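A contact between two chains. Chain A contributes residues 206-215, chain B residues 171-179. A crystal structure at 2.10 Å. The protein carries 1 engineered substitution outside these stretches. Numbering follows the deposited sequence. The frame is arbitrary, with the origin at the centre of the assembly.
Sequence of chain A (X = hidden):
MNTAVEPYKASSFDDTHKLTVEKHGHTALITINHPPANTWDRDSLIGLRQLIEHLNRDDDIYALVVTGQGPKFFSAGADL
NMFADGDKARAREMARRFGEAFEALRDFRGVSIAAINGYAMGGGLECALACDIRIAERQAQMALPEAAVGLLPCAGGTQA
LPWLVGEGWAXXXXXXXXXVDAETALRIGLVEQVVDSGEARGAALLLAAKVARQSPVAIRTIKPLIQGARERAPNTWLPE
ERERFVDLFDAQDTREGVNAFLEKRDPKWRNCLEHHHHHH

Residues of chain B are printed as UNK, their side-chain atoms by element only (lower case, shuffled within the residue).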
# COMPACT_ATOMS: atom_id res chain seq x y z
N LEU A 206 15.82 -19.50 29.54
CA LEU A 206 16.26 -18.39 30.36
C LEU A 206 15.84 -17.08 29.71
O LEU A 206 15.26 -16.22 30.39
CB LEU A 206 17.78 -18.50 30.59
CG LEU A 206 18.55 -17.43 31.39
CD1 LEU A 206 18.85 -16.11 30.69
CD2 LEU A 206 17.68 -17.15 32.60
N LEU A 207 16.04 -16.95 28.39
CA LEU A 207 15.61 -15.72 27.73
C LEU A 207 14.10 -15.56 27.87
O LEU A 207 13.61 -14.47 28.19
CB LEU A 207 15.99 -15.75 26.24
CG LEU A 207 15.81 -14.50 25.33
CD1 LEU A 207 16.43 -14.74 23.94
CD2 LEU A 207 14.42 -13.96 25.17
N ALA A 208 13.37 -16.67 27.72
CA ALA A 208 11.92 -16.63 27.82
C ALA A 208 11.47 -16.15 29.18
O ALA A 208 10.44 -15.48 29.29
CB ALA A 208 11.34 -18.01 27.51
N ALA A 209 12.21 -16.52 30.23
CA ALA A 209 11.84 -16.08 31.56
C ALA A 209 11.90 -14.56 31.68
O ALA A 209 11.05 -13.96 32.35
CB ALA A 209 12.75 -16.75 32.59
N LYS A 210 12.85 -13.92 31.01
CA LYS A 210 12.99 -12.47 31.12
C LYS A 210 11.76 -11.73 30.62
O LYS A 210 11.41 -10.66 31.13
CB LYS A 210 14.23 -11.99 30.35
CG LYS A 210 15.57 -12.52 30.85
CD LYS A 210 16.67 -12.04 29.89
CE LYS A 210 18.07 -12.60 30.17
NZ LYS A 210 18.48 -12.63 31.60
N VAL A 211 11.10 -12.28 29.59
CA VAL A 211 9.89 -11.70 29.04
C VAL A 211 8.81 -11.63 30.10
O VAL A 211 7.97 -10.73 30.10
CB VAL A 211 9.44 -12.56 27.86
CG1 VAL A 211 7.98 -12.28 27.52
CG2 VAL A 211 10.41 -12.41 26.72
N ALA A 212 8.80 -12.60 31.01
CA ALA A 212 7.80 -12.59 32.07
C ALA A 212 7.89 -11.31 32.89
O ALA A 212 6.89 -10.90 33.49
CB ALA A 212 7.97 -13.85 32.92
N ARG A 213 9.05 -10.63 32.86
CA ARG A 213 9.30 -9.48 33.72
C ARG A 213 8.70 -8.20 33.15
O ARG A 213 8.76 -7.14 33.79
CB ARG A 213 10.80 -9.29 33.91
CG ARG A 213 11.62 -10.49 34.17
CD ARG A 213 13.03 -9.98 34.41
NE ARG A 213 13.19 -9.46 35.78
CZ ARG A 213 13.02 -8.19 36.16
NH1 ARG A 213 13.20 -7.85 37.43
NH2 ARG A 213 12.67 -7.26 35.28
N GLN A 214 8.17 -8.26 31.93
CA GLN A 214 7.45 -7.16 31.33
C GLN A 214 5.97 -7.47 31.36
O GLN A 214 5.56 -8.63 31.31
CB GLN A 214 7.88 -6.97 29.89
CG GLN A 214 9.25 -6.38 29.70
CD GLN A 214 10.28 -7.25 30.36
OE1 GLN A 214 10.63 -7.02 31.51
NE2 GLN A 214 10.74 -8.29 29.67
N SER A 215 5.17 -6.42 31.37
CA SER A 215 3.72 -6.55 31.50
C SER A 215 3.09 -7.44 30.43
O SER A 215 3.20 -7.14 29.24
CB SER A 215 3.09 -5.18 31.39
OG SER A 215 1.69 -5.30 31.30
N UNK B 171 12.66 -6.77 19.00
CA UNK B 171 11.77 -7.42 19.96
C UNK B 171 12.46 -7.69 21.29
O UNK B 171 11.88 -7.49 22.36
c UNK B 171 10.34 -8.40 18.17
c UNK B 171 9.77 -9.64 17.53
n UNK B 171 8.36 -10.59 15.74
c UNK B 171 8.83 -9.33 16.37
c UNK B 171 11.25 -8.70 19.34
N UNK B 172 13.70 -8.14 21.25
CA UNK B 172 14.38 -8.43 22.49
C UNK B 172 14.52 -7.17 23.34
O UNK B 172 14.14 -7.17 24.52
c UNK B 172 17.45 -10.74 22.86
n UNK B 172 18.55 -10.92 23.80
c UNK B 172 15.72 -9.09 22.19
n UNK B 172 20.10 -10.43 22.20
c UNK B 172 16.41 -9.73 23.36
c UNK B 172 19.82 -10.75 23.44
n UNK B 172 20.81 -10.89 24.32
N UNK B 173 14.95 -6.06 22.73
CA UNK B 173 15.10 -4.85 23.53
C UNK B 173 13.78 -4.45 24.13
O UNK B 173 13.66 -4.28 25.35
c UNK B 173 15.62 -3.69 22.70
s UNK B 173 17.31 -2.51 21.03
c UNK B 173 16.93 -3.93 22.06
c UNK B 173 17.31 -1.23 22.29
N UNK B 174 12.76 -4.29 23.31
CA UNK B 174 11.50 -3.85 23.88
C UNK B 174 10.80 -4.98 24.62
O UNK B 174 10.52 -4.86 25.82
c UNK B 174 10.52 -4.14 21.60
c UNK B 174 8.42 -2.35 22.36
c UNK B 174 9.26 -2.93 23.37
c UNK B 174 10.62 -3.24 22.79
N UNK B 175 10.53 -6.11 23.96
CA UNK B 175 9.79 -7.19 24.62
C UNK B 175 10.57 -7.82 25.75
O UNK B 175 9.98 -8.16 26.77
c UNK B 175 9.33 -8.25 23.61
c UNK B 175 7.69 -9.02 21.85
c UNK B 175 7.79 -6.63 22.40
c UNK B 175 7.95 -8.00 22.94
N UNK B 176 11.87 -8.06 25.59
CA UNK B 176 12.61 -8.67 26.69
C UNK B 176 13.23 -7.65 27.61
O UNK B 176 13.80 -8.04 28.64
c UNK B 176 13.69 -9.61 26.17
s UNK B 176 12.97 -10.83 25.14
N UNK B 177 13.13 -6.37 27.28
CA UNK B 177 13.67 -5.28 28.09
C UNK B 177 15.17 -5.46 28.30
O UNK B 177 15.67 -5.42 29.42
o UNK B 177 13.87 -2.99 29.69
c UNK B 177 12.93 -5.19 29.42
c UNK B 177 13.31 -3.96 30.22
n UNK B 177 13.02 -4.00 31.51
N UNK B 178 15.90 -5.64 27.21
CA UNK B 178 17.33 -5.86 27.26
C UNK B 178 18.06 -4.67 26.66
O UNK B 178 17.75 -4.24 25.53
c UNK B 178 17.82 -9.65 26.77
c UNK B 178 17.21 -8.38 27.30
o UNK B 178 18.46 -9.56 25.72
c UNK B 178 17.70 -7.16 26.54
o UNK B 178 17.68 -10.72 27.40
N UNK B 179 19.02 -4.14 27.42
CA UNK B 179 19.83 -3.00 27.01
C UNK B 179 21.08 -3.43 26.24
O UNK B 179 21.66 -4.50 26.48
n UNK B 179 18.95 0.43 32.40
c UNK B 179 19.96 -0.34 32.05
c UNK B 179 20.96 -2.04 30.59
n UNK B 179 21.08 -0.31 32.79
c UNK B 179 20.64 -2.96 29.41
n UNK B 179 19.88 -1.15 30.99
c UNK B 179 20.21 -2.16 28.22

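Position 171 of chain B carries four carbons in a row ending in a nitrogen, an unbranched chain that only lysine has: B:Lys171. It touches nothing on the chain A stretch; its long chain lets the terminal amine find a hydrogen-bond partner elsewhere in the structure.

At position 172 three carbons lead to a nitrogen and then to a carbon bearing two more nitrogens. This guanidinium identifies B:Arg172. Its CA-to-CB bond points sideways, yet the long chain comes nearer, and its CD lies 4.3 Å from CD1 of A:Leu207; the aliphatic part of an arginine can pack against a leucine.

Position 173 has two carbons, a sulfur and a last carbon without a branch, hence B:Met173. It is out of reach of the chain A stretch and buried, as suits an apolar chain.

Position 174 shows four carbons forked at the first, one arm two carbons long: B:Ile174. Its CA-to-CB bond points away from the chain A stretch, and the side chain is buried, as suits an apolar residue.

Position 175 also has four carbons, but forked at the second, which makes it B:Leu175. Its apolar side chain is buried and comes no nearer to the chain A stretch than 5.3 Å, from its CB to CG2 of A:Val211; the backbone does the polar work, its O accepting a hydrogen bond from NE2 of A:Gln214 at 3.0 Å.

One carbon and one sulfur at position 176 give B:Cys176. The sulfur, SG, sits 3.4 Å from CD2 of A:Leu207 and 3.4 Å from CG2 of A:Val211. Such a small, weakly polar side chain lets the backbones come close: its CA is 4.7 Å from the CA of A:Val211.

Position 177 has two carbons, the second carrying one oxygen and one nitrogen: B:Asn177. Its phi is positive as the chain leaves the helix, a conformation asparagine tolerates well. CB points toward the chain A stretch and lies 3.5 Å from CD of A:Gln214.

Position 178 has three carbons, the third carrying two oxygens: B:Glu178. OE2 of B:Glu178 lies 3.0 Å from CD of A:Lys210, a contact with the aliphatic chain and not a salt bridge; the carboxylate also pairs with B:Arg172 in a salt bridge whose modelled atoms are too close to fix its geometry.

Position 179 repeats the guanidinium pattern: B:Arg179, exposed and clear of the chain A stretch, where a charged chain is at ease.

The contact thus combines apolar packing around B:Cys176 with one cross-chain hydrogen bond. NE2 of A:Gln214 also donates to O of A:Lys210 (2.9 Å), so one amide ties its own backbone to that of chain B, while its OE1 is left without a partner.

Chain B 171-179: KRMILCNER
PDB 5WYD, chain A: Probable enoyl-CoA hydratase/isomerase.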